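Local coordinates for inner kinetochore subunit cnp3 (Schizosaccharomyces pombe, PDB 6O2D), which forms part of the inner kinetochore at centromeric DNA, a structural platform for outer kinetochore assembly in chromosome segregation, represented here by its dimeric cupin domain, at residues B[34-46]-B[57-70]. Numbering follows the deposited sequence.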
loop_
_atom_site.group_PDB
_atom_site.type_symbol
_atom_site.label_atom_id
_atom_site.label_comp_id
_atom_site.label_asym_id
_atom_site.label_seq_id
_atom_site.Cartn_x
_atom_site.Cartn_y
_atom_site.Cartn_z
ATOM N N GLU B 34 -17.345 2.827 13.780
ATOM C CA GLU B 34 -17.480 3.335 12.424
ATOM C C GLU B 34 -16.142 3.928 12.009
ATOM O O GLU B 34 -15.566 4.731 12.745
ATOM C CB GLU B 34 -18.602 4.372 12.337
ATOM C CG GLU B 34 -19.988 3.768 12.253
ATOM C CD GLU B 34 -21.056 4.708 12.765
ATOM O OE1 GLU B 34 -21.675 4.413 13.814
ATOM O OE2 GLU B 34 -21.271 5.754 12.120
ATOM N N ARG B 35 -15.654 3.531 10.840
ATOM C CA ARG B 35 -14.418 4.071 10.303
ATOM C C ARG B 35 -14.513 4.149 8.786
ATOM O O ARG B 35 -15.134 3.299 8.142
ATOM C CB ARG B 35 -13.233 3.187 10.744
ATOM C CG ARG B 35 -11.894 3.453 10.081
ATOM C CD ARG B 35 -10.840 2.476 10.598
ATOM N NE ARG B 35 -9.514 2.790 10.073
ATOM C CZ ARG B 35 -8.396 2.146 10.403
ATOM N NH1 ARG B 35 -8.427 1.137 11.272
ATOM N NH2 ARG B 35 -7.239 2.518 9.866
ATOM N N VAL B 36 -13.897 5.187 8.223
ATOM C CA VAL B 36 -13.886 5.381 6.774
ATOM C C VAL B 36 -12.907 4.379 6.164
ATOM O O VAL B 36 -11.695 4.486 6.365
ATOM C CB VAL B 36 -13.520 6.822 6.409
ATOM C CG1 VAL B 36 -13.700 7.059 4.925
ATOM C CG2 VAL B 36 -14.394 7.777 7.192
ATOM N N VAL B 37 -13.426 3.399 5.425
ATOM C CA VAL B 37 -12.615 2.313 4.889
ATOM C C VAL B 37 -12.468 2.397 3.378
ATOM O O VAL B 37 -11.937 1.466 2.767
ATOM C CB VAL B 37 -13.160 0.935 5.306
ATOM C CG1 VAL B 37 -13.345 0.863 6.824
ATOM C CG2 VAL B 37 -14.459 0.604 4.555
ATOM N N GLY B 38 -12.939 3.475 2.751
ATOM C CA GLY B 38 -12.794 3.600 1.310
ATOM C C GLY B 38 -12.913 5.005 0.754
ATOM O O GLY B 38 -13.713 5.805 1.244
ATOM N N TYR B 39 -12.114 5.319 -0.266
ATOM C CA TYR B 39 -12.146 6.614 -0.934
ATOM C C TYR B 39 -11.981 6.409 -2.430
ATOM O O TYR B 39 -11.226 5.538 -2.873
ATOM C CB TYR B 39 -11.028 7.565 -0.489
ATOM C CG TYR B 39 -11.035 8.002 0.956
ATOM C CD1 TYR B 39 -10.480 7.196 1.946
ATOM C CD2 TYR B 39 -11.539 9.244 1.324
ATOM C CE1 TYR B 39 -10.460 7.601 3.268
ATOM C CE2 TYR B 39 -11.519 9.658 2.649
ATOM C CZ TYR B 39 -10.978 8.829 3.613
ATOM O OH TYR B 39 -10.949 9.221 4.934
ATOM N N SER B 40 -12.652 7.253 -3.204
ATOM C CA SER B 40 -12.375 7.374 -4.629
ATOM C C SER B 40 -11.373 8.511 -4.792
ATOM O O SER B 40 -11.726 9.683 -4.622
ATOM C CB SER B 40 -13.656 7.638 -5.414
ATOM O OG SER B 40 -13.379 7.810 -6.790
ATOM N N LEU B 41 -10.124 8.161 -5.109
ATOM C CA LEU B 41 -9.046 9.150 -5.153
ATOM C C LEU B 41 -9.332 10.365 -6.033
ATOM O O LEU B 41 -9.028 11.484 -5.591
ATOM C CB LEU B 41 -7.743 8.465 -5.594
ATOM C CG LEU B 41 -7.271 7.323 -4.688
ATOM C CD1 LEU B 41 -5.918 6.807 -5.100
ATOM C CD2 LEU B 41 -7.214 7.776 -3.261
ATOM N N PRO B 42 -9.916 10.250 -7.232
ATOM C CA PRO B 42 -10.181 11.470 -8.015
ATOM C C PRO B 42 -10.980 12.534 -7.270
ATOM O O PRO B 42 -10.790 13.727 -7.537
ATOM C CB PRO B 42 -10.951 10.939 -9.232
ATOM C CG PRO B 42 -10.512 9.533 -9.367
ATOM C CD PRO B 42 -10.341 9.042 -7.965
ATOM N N SER B 43 -11.837 12.149 -6.324
ATOM C CA SER B 43 -12.691 13.093 -5.616
ATOM C C SER B 43 -12.131 13.539 -4.261
ATOM O O SER B 43 -12.834 14.233 -3.516
ATOM C CB SER B 43 -14.086 12.489 -5.418
ATOM O OG SER B 43 -14.493 11.720 -6.542
ATOM N N VAL B 44 -10.884 13.185 -3.938
ATOM C CA VAL B 44 -10.267 13.568 -2.667
ATOM C C VAL B 44 -9.679 14.970 -2.774
ATOM O O VAL B 44 -8.980 15.288 -3.744
ATOM C CB VAL B 44 -9.182 12.557 -2.259
ATOM C CG1 VAL B 44 -8.427 13.059 -1.038
ATOM C CG2 VAL B 44 -9.778 11.189 -1.997
ATOM N N ASN B 45 -9.977 15.816 -1.780
ATOM C CA ASN B 45 -9.360 17.137 -1.679
ATOM C C ASN B 45 -7.975 17.047 -1.049
ATOM O O ASN B 45 -7.754 16.308 -0.081
ATOM C CB ASN B 45 -10.235 18.093 -0.868
ATOM C CG ASN B 45 -11.640 18.198 -1.420
ATOM O OD1 ASN B 45 -12.540 17.465 -1.005
ATOM N ND2 ASN B 45 -11.836 19.104 -2.373
ATOM N N LEU B 46 -7.042 17.786 -1.632
ATOM C CA LEU B 46 -5.637 17.738 -1.270
ATOM C C LEU B 46 -5.175 19.076 -0.700
ATOM O O LEU B 46 -5.865 20.092 -0.828
ATOM C CB LEU B 46 -4.827 17.347 -2.505
ATOM C CG LEU B 46 -5.453 16.086 -3.123
ATOM C CD1 LEU B 46 -5.317 16.063 -4.685
ATOM C CD2 LEU B 46 -4.835 14.804 -2.481
ATOM N N ALA B 57 -2.980 13.947 0.621
ATOM C CA ALA B 57 -3.942 13.757 1.682
ATOM C C ALA B 57 -3.697 12.367 2.240
ATOM O O ALA B 57 -3.608 11.395 1.483
ATOM C CB ALA B 57 -5.377 13.914 1.168
ATOM N N SER B 58 -3.566 12.285 3.553
ATOM C CA SER B 58 -3.503 11.002 4.233
ATOM C C SER B 58 -4.929 10.484 4.399
ATOM O O SER B 58 -5.788 11.182 4.945
ATOM C CB SER B 58 -2.777 11.140 5.572
ATOM O OG SER B 58 -3.651 11.535 6.611
ATOM N N LEU B 59 -5.187 9.281 3.892
ATOM C CA LEU B 59 -6.526 8.701 3.847
ATOM C C LEU B 59 -6.767 7.669 4.939
ATOM O O LEU B 59 -7.775 7.740 5.646
ATOM C CB LEU B 59 -6.755 8.061 2.479
ATOM C CG LEU B 59 -6.783 9.079 1.346
ATOM C CD1 LEU B 59 -6.790 8.356 0.036
ATOM C CD2 LEU B 59 -8.001 9.994 1.461
ATOM N N PHE B 60 -5.875 6.687 5.060
ATOM C CA PHE B 60 -5.983 5.613 6.034
ATOM C C PHE B 60 -4.824 5.739 7.005
ATOM O O PHE B 60 -3.663 5.799 6.584
ATOM C CB PHE B 60 -5.942 4.246 5.353
ATOM C CG PHE B 60 -6.940 4.087 4.249
ATOM C CD1 PHE B 60 -8.300 4.224 4.502
ATOM C CD2 PHE B 60 -6.522 3.787 2.961
ATOM C CE1 PHE B 60 -9.226 4.066 3.492
ATOM C CE2 PHE B 60 -7.447 3.629 1.942
ATOM C CZ PHE B 60 -8.803 3.774 2.209
ATOM N N LYS B 61 -5.130 5.758 8.297
ATOM C CA LYS B 61 -4.106 5.864 9.326
ATOM C C LYS B 61 -4.234 4.693 10.283
ATOM O O LYS B 61 -5.278 4.520 10.924
ATOM C CB LYS B 61 -4.242 7.180 10.089
ATOM C CG LYS B 61 -3.983 8.416 9.250
ATOM C CD LYS B 61 -4.005 9.673 10.105
ATOM C CE LYS B 61 -5.414 10.212 10.285
ATOM N NZ LYS B 61 -5.411 11.457 11.106
ATOM N N GLU B 62 -3.160 3.919 10.418
ATOM C CA GLU B 62 -3.060 2.922 11.474
ATOM C C GLU B 62 -1.790 3.207 12.275
ATOM O O GLU B 62 -0.793 2.491 12.168
ATOM C CB GLU B 62 -3.056 1.505 10.908
ATOM C CG GLU B 62 -3.365 0.449 11.953
ATOM C CD GLU B 62 -4.791 0.528 12.447
ATOM O OE1 GLU B 62 -5.711 0.293 11.637
ATOM O OE2 GLU B 62 -4.989 0.833 13.642
ATOM N N GLU B 63 -1.834 4.280 13.061
ATOM C CA GLU B 63 -0.685 4.665 13.865
ATOM C C GLU B 63 -0.390 3.574 14.892
ATOM O O GLU B 63 -1.315 3.005 15.481
ATOM C CB GLU B 63 -0.927 6.002 14.564
ATOM C CG GLU B 63 -0.328 7.191 13.826
ATOM C CD GLU B 63 1.134 7.432 14.172
ATOM O OE1 GLU B 63 1.958 7.550 13.242
ATOM O OE2 GLU B 63 1.462 7.504 15.377
ATOM N N PRO B 64 0.885 3.266 15.144
ATOM C CA PRO B 64 2.049 3.857 14.475
ATOM C C PRO B 64 2.628 3.019 13.332
ATOM O O PRO B 64 3.658 3.396 12.780
ATOM C CB PRO B 64 3.066 3.977 15.610
ATOM C CG PRO B 64 2.721 2.848 16.547
ATOM C CD PRO B 64 1.270 2.476 16.330
ATOM N N SER B 65 1.985 1.911 12.968
ATOM C CA SER B 65 2.620 0.950 12.070
ATOM C C SER B 65 2.382 1.219 10.581
ATOM O O SER B 65 3.241 0.868 9.763
ATOM C CB SER B 65 2.164 -0.472 12.440
ATOM O OG SER B 65 1.060 -0.905 11.666
ATOM N N PHE B 66 1.252 1.816 10.191
ATOM C CA PHE B 66 0.920 1.916 8.771
ATOM C C PHE B 66 0.124 3.184 8.498
ATOM O O PHE B 66 -0.712 3.584 9.310
ATOM C CB PHE B 66 0.136 0.674 8.331
ATOM C CG PHE B 66 -0.438 0.754 6.938
ATOM C CD1 PHE B 66 0.295 0.307 5.848
ATOM C CD2 PHE B 66 -1.734 1.229 6.726
ATOM C CE1 PHE B 66 -0.234 0.357 4.562
ATOM C CE2 PHE B 66 -2.269 1.287 5.448
ATOM C CZ PHE B 66 -1.514 0.850 4.362
ATOM N N ALA B 67 0.386 3.808 7.349
ATOM C CA ALA B 67 -0.401 4.938 6.865
ATOM C C ALA B 67 -0.426 4.895 5.342
ATOM O O ALA B 67 0.493 4.360 4.715
ATOM C CB ALA B 67 0.155 6.280 7.356
ATOM N N ALA B 68 -1.489 5.442 4.749
ATOM C CA ALA B 68 -1.605 5.472 3.293
ATOM C C ALA B 68 -2.381 6.702 2.833
ATOM O O ALA B 68 -3.241 7.224 3.553
ATOM C CB ALA B 68 -2.268 4.197 2.762
ATOM N N GLY B 69 -2.087 7.141 1.614
ATOM C CA GLY B 69 -2.730 8.325 1.090
ATOM C C GLY B 69 -2.519 8.488 -0.399
ATOM O O GLY B 69 -2.120 7.552 -1.096
ATOM N N VAL B 70 -2.792 9.705 -0.876
ATOM C CA VAL B 70 -2.669 10.042 -2.286
ATOM C C VAL B 70 -1.852 11.318 -2.423
ATOM O O VAL B 70 -2.005 12.260 -1.635
ATOM C CB VAL B 70 -4.055 10.193 -2.964
ATOM C CG1 VAL B 70 -4.964 11.116 -2.164
ATOM C CG2 VAL B 70 -3.920 10.685 -4.410
HETATM O O HOH W 1 -7.977 5.463 8.816
#
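Strand 34-40 crosses strand 57-62 at a steep slant, N-to-C directions 134° apart and axes 7.7 Å apart at closest approach, so side chains rather than backbone bonds join them. Leu59 CD2 sits over the centre of one face of the Tyr39 ring, 3.5 Å from its centroid, a CH-pi contact. The Tyr39 edge turns to the face of Phe60 in an offset edge-to-face pair, planes 60° apart. Phe60 in turn brings CE1 to within 3.6 Å of Val37 C, its edge lying against Val36 O and Gly38 N. A classic beta bulge, in which Leu59 N and Phe60 N share Ala68 O, marks strand 57-62, at the edge, within this chain, of the five-stranded sheet of the cupin domain; strand 34-40 pairs instead with strand 16-22, and its Gly38, Tyr39 and Ser40 pair antiparallel with a strand of the second subunit. Past the end of strand 34-40, Leu41 CD2 meets Leu59 CD1, and Leu46 CD2 packs crosswise on Val70 CG1 at 3.7 Å. At the other end, Arg35, extended from CG to NE, forms a salt bridge with Glu62, both nitrogens bonding to OE1: NH1 at 2.9 Å on the syn side, NH2 at 3.2 Å from above the carboxylate plane. Glu62 OE2 makes a second salt bridge, to Arg119 of the second subunit.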